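PDB 5X3I: 1,3-alpha-isomaltosidase from Kribbella flavida DSM 17836, which hydrolyses the alpha-1,3-glucosidic linkages of the cyclic tetrasaccharide cyclobis-(1-6)-alpha-nigerosyl, releasing isomaltose inside the cell. Local coordinates for residues D466-A471 with R502-L507; D416-L421 with R449-E454. The protein carries 1 engineered substitution. One frame throughout, in Å; residues are numbered along the deposited sequence.

Contact 1 of 2, residues D466-A471 with R502-L507; sequences DGFKTA and RAFGDL. Engineered in segment 466-471: A471 (natural residue Asp). With SO4 (sulfate ion), chain I.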
loop_
_atom_site.group_PDB
_atom_site.type_symbol
_atom_site.label_atom_id
_atom_site.label_comp_id
_atom_site.label_asym_id
_atom_site.label_seq_id
_atom_site.Cartn_x
_atom_site.Cartn_y
_atom_site.Cartn_z
ATOM N N ASP A 466 -10.457 -17.869 -7.774
ATOM C CA ASP A 466 -10.972 -16.666 -8.408
ATOM C C ASP A 466 -10.115 -15.401 -8.307
ATOM O O ASP A 466 -10.427 -14.397 -8.928
ATOM C CB ASP A 466 -12.342 -16.385 -7.842
ATOM C CG ASP A 466 -13.236 -17.599 -7.926
ATOM O OD1 ASP A 466 -13.463 -18.223 -6.898
ATOM O OD2 ASP A 466 -13.636 -17.950 -9.038
ATOM N N GLY A 467 -9.061 -15.439 -7.514
ATOM C CA GLY A 467 -8.242 -14.248 -7.343
ATOM C C GLY A 467 -7.083 -14.487 -6.407
ATOM O O GLY A 467 -6.974 -15.554 -5.823
ATOM N N PHE A 468 -6.218 -13.495 -6.266
ATOM C CA PHE A 468 -5.065 -13.623 -5.387
ATOM C C PHE A 468 -4.938 -12.389 -4.520
ATOM O O PHE A 468 -5.075 -11.269 -4.999
ATOM C CB PHE A 468 -3.782 -13.839 -6.187
ATOM C CG PHE A 468 -3.730 -15.148 -6.905
ATOM C CD1 PHE A 468 -4.013 -15.224 -8.261
ATOM C CD2 PHE A 468 -3.409 -16.309 -6.224
ATOM C CE1 PHE A 468 -3.969 -16.441 -8.926
ATOM C CE2 PHE A 468 -3.363 -17.520 -6.875
ATOM C CZ PHE A 468 -3.640 -17.586 -8.230
ATOM N N LYS A 469 -4.649 -12.586 -3.246
ATOM C CA LYS A 469 -4.413 -11.438 -2.427
ATOM C C LYS A 469 -2.920 -11.256 -2.543
ATOM O O LYS A 469 -2.143 -11.947 -1.871
ATOM C CB LYS A 469 -4.847 -11.690 -0.982
ATOM C CG LYS A 469 -4.477 -10.596 0.019
ATOM C CD LYS A 469 -5.176 -10.798 1.370
ATOM C CE LYS A 469 -4.977 -9.588 2.297
ATOM N NZ LYS A 469 -5.604 -9.734 3.636
ATOM N N THR A 470 -2.520 -10.244 -3.296
ATOM C CA THR A 470 -1.110 -10.139 -3.570
ATOM C C THR A 470 -0.646 -9.118 -2.556
ATOM O O THR A 470 -0.648 -7.915 -2.795
ATOM C CB THR A 470 -0.885 -9.648 -5.018
ATOM O OG1 THR A 470 -1.983 -8.785 -5.380
ATOM C CG2 THR A 470 -0.863 -10.817 -6.002
ATOM N N ALA A 471 -0.172 -9.659 -1.449
ATOM C CA ALA A 471 0.286 -8.907 -0.298
ATOM C C ALA A 471 1.746 -8.512 -0.489
ATOM O O ALA A 471 2.448 -9.156 -1.237
ATOM C CB ALA A 471 0.084 -9.695 0.957
ATOM N N ARG A 502 0.227 -6.704 -11.675
ATOM C CA ARG A 502 0.062 -6.969 -13.095
ATOM C C ARG A 502 0.350 -8.440 -13.422
ATOM O O ARG A 502 -0.359 -9.053 -14.215
ATOM C CB ARG A 502 0.979 -6.040 -13.908
ATOM C CG ARG A 502 0.944 -6.224 -15.420
ATOM C CD ARG A 502 2.108 -7.077 -15.910
ATOM N NE ARG A 502 2.093 -7.245 -17.356
ATOM C CZ ARG A 502 2.718 -6.453 -18.219
ATOM N NH1 ARG A 502 2.635 -6.702 -19.520
ATOM N NH2 ARG A 502 3.425 -5.418 -17.793
ATOM N N ALA A 503 1.399 -8.990 -12.817
ATOM C CA ALA A 503 1.779 -10.372 -13.085
ATOM C C ALA A 503 0.639 -11.331 -12.731
ATOM O O ALA A 503 0.323 -12.217 -13.496
ATOM C CB ALA A 503 3.029 -10.743 -12.335
ATOM N N PHE A 504 0.021 -11.152 -11.572
ATOM C CA PHE A 504 -1.045 -12.072 -11.205
ATOM C C PHE A 504 -2.367 -11.725 -11.899
ATOM O O PHE A 504 -3.166 -12.624 -12.194
ATOM C CB PHE A 504 -1.160 -12.153 -9.685
ATOM C CG PHE A 504 -0.080 -13.020 -9.086
ATOM C CD1 PHE A 504 -0.260 -14.390 -8.960
ATOM C CD2 PHE A 504 1.154 -12.484 -8.745
ATOM C CE1 PHE A 504 0.752 -15.207 -8.471
ATOM C CE2 PHE A 504 2.165 -13.306 -8.258
ATOM C CZ PHE A 504 1.954 -14.663 -8.111
ATOM N N GLY A 505 -2.562 -10.453 -12.231
ATOM C CA GLY A 505 -3.655 -10.070 -13.111
ATOM C C GLY A 505 -3.585 -10.851 -14.419
ATOM O O GLY A 505 -4.580 -11.432 -14.866
ATOM N N ASP A 506 -2.395 -10.897 -15.005
ATOM C CA ASP A 506 -2.170 -11.580 -16.274
ATOM C C ASP A 506 -2.344 -13.100 -16.180
ATOM O O ASP A 506 -2.839 -13.713 -17.115
ATOM C CB ASP A 506 -0.777 -11.263 -16.822
ATOM C CG ASP A 506 -0.719 -9.916 -17.540
ATOM O OD1 ASP A 506 -1.774 -9.269 -17.698
ATOM O OD2 ASP A 506 0.378 -9.525 -17.960
ATOM N N LEU A 507 -1.906 -13.697 -15.077
ATOM C CA LEU A 507 -2.162 -15.118 -14.841
ATOM C C LEU A 507 -3.659 -15.421 -14.935
ATOM O O LEU A 507 -4.067 -16.311 -15.659
ATOM C CB LEU A 507 -1.629 -15.559 -13.477
ATOM C CG LEU A 507 -2.006 -16.994 -13.095
ATOM C CD1 LEU A 507 -1.422 -17.986 -14.112
ATOM C CD2 LEU A 507 -1.556 -17.317 -11.681
HETATM S S SO4 I . 4.527 -3.785 -20.994
HETATM O O1 SO4 I . 3.081 -3.650 -20.872
HETATM O O2 SO4 I . 4.879 -5.180 -21.240
HETATM O O3 SO4 I . 5.007 -2.954 -22.094
HETATM O O4 SO4 I . 5.144 -3.334 -19.758
#

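Contact 2 of 2, residues D416-L421 with R449-E454; sequences DGHAVL and RDWWTE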
loop_
_atom_site.group_PDB
_atom_site.type_symbol
_atom_site.label_atom_id
_atom_site.label_comp_id
_atom_site.label_asym_id
_atom_site.label_seq_id
_atom_site.Cartn_x
_atom_site.Cartn_y
_atom_site.Cartn_z
ATOM N N ASP A 416 18.941 -19.290 -13.360
ATOM C CA ASP A 416 18.315 -18.849 -14.602
ATOM C C ASP A 416 18.004 -17.358 -14.664
ATOM O O ASP A 416 17.324 -16.904 -15.575
ATOM C CB ASP A 416 17.064 -19.672 -14.866
ATOM C CG ASP A 416 17.393 -21.125 -15.151
ATOM O OD1 ASP A 416 18.570 -21.411 -15.415
ATOM O OD2 ASP A 416 16.491 -21.972 -15.112
ATOM N N GLY A 417 18.434 -16.612 -13.657
ATOM C CA GLY A 417 18.283 -15.172 -13.692
ATOM C C GLY A 417 16.881 -14.648 -13.424
ATOM O O GLY A 417 16.461 -13.691 -14.050
ATOM N N HIS A 418 16.160 -15.282 -12.505
ATOM C CA HIS A 418 14.806 -14.859 -12.158
ATOM C C HIS A 418 14.757 -13.966 -10.915
ATOM O O HIS A 418 13.684 -13.556 -10.495
ATOM C CB HIS A 418 13.903 -16.074 -11.936
ATOM C CG HIS A 418 13.657 -16.883 -13.169
ATOM N ND1 HIS A 418 13.201 -16.331 -14.345
ATOM C CD2 HIS A 418 13.792 -18.209 -13.404
ATOM C CE1 HIS A 418 13.075 -17.279 -15.254
ATOM N NE2 HIS A 418 13.428 -18.425 -14.709
ATOM N N ALA A 419 15.911 -13.707 -10.309
ATOM C CA ALA A 419 15.955 -12.938 -9.069
ATOM C C ALA A 419 16.421 -11.498 -9.289
ATOM O O ALA A 419 17.317 -11.246 -10.087
ATOM C CB ALA A 419 16.861 -13.617 -8.053
ATOM N N VAL A 420 15.806 -10.571 -8.564
ATOM C CA VAL A 420 16.277 -9.197 -8.511
ATOM C C VAL A 420 17.708 -9.210 -7.975
ATOM O O VAL A 420 18.010 -9.948 -7.042
ATOM C CB VAL A 420 15.376 -8.315 -7.624
ATOM C CG1 VAL A 420 15.966 -6.908 -7.473
ATOM C CG2 VAL A 420 13.961 -8.248 -8.188
ATOM N N LEU A 421 18.579 -8.409 -8.575
ATOM C CA LEU A 421 20.014 -8.471 -8.297
ATOM C C LEU A 421 20.565 -7.253 -7.551
ATOM O O LEU A 421 20.049 -6.149 -7.687
ATOM C CB LEU A 421 20.793 -8.624 -9.600
ATOM C CG LEU A 421 20.583 -9.866 -10.463
ATOM C CD1 LEU A 421 21.509 -9.804 -11.688
ATOM C CD2 LEU A 421 20.820 -11.123 -9.655
ATOM N N ARG A 449 7.885 -13.030 -14.979
ATOM C CA ARG A 449 6.473 -13.012 -14.627
ATOM C C ARG A 449 5.848 -14.363 -15.027
ATOM O O ARG A 449 5.158 -14.970 -14.222
ATOM C CB ARG A 449 5.727 -11.840 -15.280
ATOM C CG ARG A 449 6.105 -10.452 -14.701
ATOM C CD ARG A 449 5.117 -9.361 -15.062
ATOM N NE ARG A 449 5.056 -9.084 -16.495
ATOM C CZ ARG A 449 5.809 -8.188 -17.130
ATOM N NH1 ARG A 449 6.717 -7.471 -16.460
ATOM N NH2 ARG A 449 5.665 -8.018 -18.440
ATOM N N ASP A 450 6.158 -14.838 -16.232
ATOM C CA ASP A 450 5.722 -16.161 -16.701
ATOM C C ASP A 450 6.171 -17.285 -15.768
ATOM O O ASP A 450 5.355 -18.082 -15.325
ATOM C CB ASP A 450 6.256 -16.467 -18.105
ATOM C CG ASP A 450 5.606 -15.629 -19.185
ATOM O OD1 ASP A 450 4.667 -14.870 -18.908
ATOM O OD2 ASP A 450 6.047 -15.745 -20.334
ATOM N N TRP A 451 7.475 -17.343 -15.509
ATOM C CA TRP A 451 8.064 -18.400 -14.688
ATOM C C TRP A 451 7.482 -18.440 -13.279
ATOM O O TRP A 451 7.111 -19.496 -12.787
ATOM C CB TRP A 451 9.584 -18.227 -14.613
ATOM C CG TRP A 451 10.288 -19.369 -13.944
ATOM C CD1 TRP A 451 10.640 -20.557 -14.512
ATOM C CD2 TRP A 451 10.731 -19.427 -12.589
ATOM N NE1 TRP A 451 11.271 -21.350 -13.596
ATOM C CE2 TRP A 451 11.339 -20.682 -12.404
ATOM C CE3 TRP A 451 10.672 -18.543 -11.512
ATOM C CZ2 TRP A 451 11.886 -21.071 -11.192
ATOM C CZ3 TRP A 451 11.219 -18.933 -10.304
ATOM C CH2 TRP A 451 11.821 -20.182 -10.156
ATOM N N TRP A 452 7.401 -17.280 -12.641
ATOM C CA TRP A 452 6.874 -17.178 -11.282
ATOM C C TRP A 452 5.397 -17.597 -11.191
ATOM O O TRP A 452 5.028 -18.410 -10.353
ATOM C CB TRP A 452 7.026 -15.748 -10.757
ATOM C CG TRP A 452 6.642 -15.568 -9.318
ATOM C CD1 TRP A 452 5.537 -14.946 -8.839
ATOM C CD2 TRP A 452 7.388 -15.992 -8.175
ATOM N NE1 TRP A 452 5.542 -14.959 -7.465
ATOM C CE2 TRP A 452 6.668 -15.604 -7.036
ATOM C CE3 TRP A 452 8.596 -16.666 -8.008
ATOM C CZ2 TRP A 452 7.118 -15.863 -5.738
ATOM C CZ3 TRP A 452 9.035 -16.938 -6.716
ATOM C CH2 TRP A 452 8.298 -16.533 -5.603
ATOM N N THR A 453 4.575 -17.016 -12.055
ATOM C CA THR A 453 3.144 -17.274 -12.028
ATOM C C THR A 453 2.822 -18.697 -12.500
ATOM O O THR A 453 1.800 -19.256 -12.105
ATOM C CB THR A 453 2.352 -16.251 -12.886
ATOM O OG1 THR A 453 2.826 -16.261 -14.233
ATOM C CG2 THR A 453 2.500 -14.831 -12.309
ATOM N N GLU A 454 3.694 -19.287 -13.318
ATOM C CA GLU A 454 3.450 -20.639 -13.826
ATOM C C GLU A 454 3.297 -21.632 -12.677
ATOM O O GLU A 454 2.570 -22.593 -12.785
ATOM C CB GLU A 454 4.570 -21.099 -14.766
ATOM C CG GLU A 454 4.287 -22.415 -15.477
ATOM C CD GLU A 454 3.145 -22.336 -16.488
ATOM O OE1 GLU A 454 2.676 -21.227 -16.819
ATOM O OE2 GLU A 454 2.722 -23.402 -16.962
#

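Contact 1 of 2, residues D466-A471 with R502-L507
F468 and F504 meet because each swings its ring to the position opposite its own carbonyl carbon (chi1 -67° and -78°), F468 from the strand and F504 from the helix that runs antiparallel to it. The two rings pair edge-to-face: the edge of F504 is directed at the face of F468, with centroids 5.4 Å apart and planes inclined at 60°. The touching atom is F504 CD1, which lies over the rim of that face, 3.9 Å from F468 CD1. Farther out on the F468 ring, CE1 is met obliquely by L507 CD2 at 3.8 Å, so residues one helical turn apart both bear on one phenyl group. T470, two residues along the strand and on the same side, places its methyl obliquely against the F504 ring, with CG2 3.8 Å from F504 CD2, while its hydroxyl OG1 is hydrogen-bonded to S519 on the next strand. All contacts across the pair are carbon to carbon, and all four touching residues are buried. On the helix, R502 and D506 form a salt bridge along one turn; R502 NE to D506 OD2 measures 2.9 Å, the oxygen lying in the guanidinium plane, and the N-H...O bond is nearly straight. The same guanidinium binds a sulfate, probably from the crystallisation liquor, through NH1 to O2 at 3.2 Å. K469, pointing to the other side of the strand, makes a salt bridge with E334 and a cation-pi contact with W533. Strand 467-470 runs into A471, the engineered replacement of the inferred nucleophile Asp, and its packing against helix 496-510 is the strand-to-outer-helix contact of the family 31 TIM barrel.

Contact 2 of 2, residues D416-L421 with R449-E454
An offset aromatic stack joins H418, in the loop that follows helix 404-415, to W451 on helix 446-454, within the TIM-barrel domain, about 23 Å from the centre of the chain (measured from the centre of the contact) and away from the annotated catalytic residues. The evidence is the ring geometry: the imidazole and the five-membered ring of the indole have centroids 3.9 Å apart and planes only 14° from parallel. H418 CD2 sits over the centre of the indole, 3.4 Å from W451 CD2, while H418 NE2 lies 3.4 Å from W451 CG. The overlap continues onto the tryptophan's CB, whose CH-pi contact with the imidazole measures 4.0 Å from CB to the centroid of the H418 ring. A chi1 of -172° turns the W451 side chain away from its own backbone N and lays the indole flat against the imidazole. Around the stack, T448 OG1 is hydrogen-bonded to H418 ND1, and M413 of helix 404-415 touches both stacked residues. K455 makes a cation-pi contact with W451. Chemically, the stack probably rests mainly on dispersion between closely overlapping faces, with an electrostatic part set by the offset, and the ND1 bond ties the rotation of the imidazole to the same helix that supplies its stacking partner.

Contacts 1 and 2 lie in one TIM-barrel domain with centres 15 Å apart, and helix 446-454 bridges them. W451 serves the stack of contact 2, whereas its neighbour W452 approaches contact 1, with NE1 3.7 Å from F504 CZ. T453 and R449 of the same helix pack on A503: T453 CG2 is 3.6 Å from A503 O, and R449 CD is 3.7 Å from A503 CB. R449 NH2 also comes 3.3 Å from R502 CZ, two like-charged groups lying close. The contacts thus run in a chain from strand 467-470 through helix 496-510 and helix 446-454 to loop 416-421. Segment 466-471 ends at A471, the engineered replacement of the inferred nucleophile, and the T470 side chain lies about 10 Å from that of E474, probably catalytic by similarity.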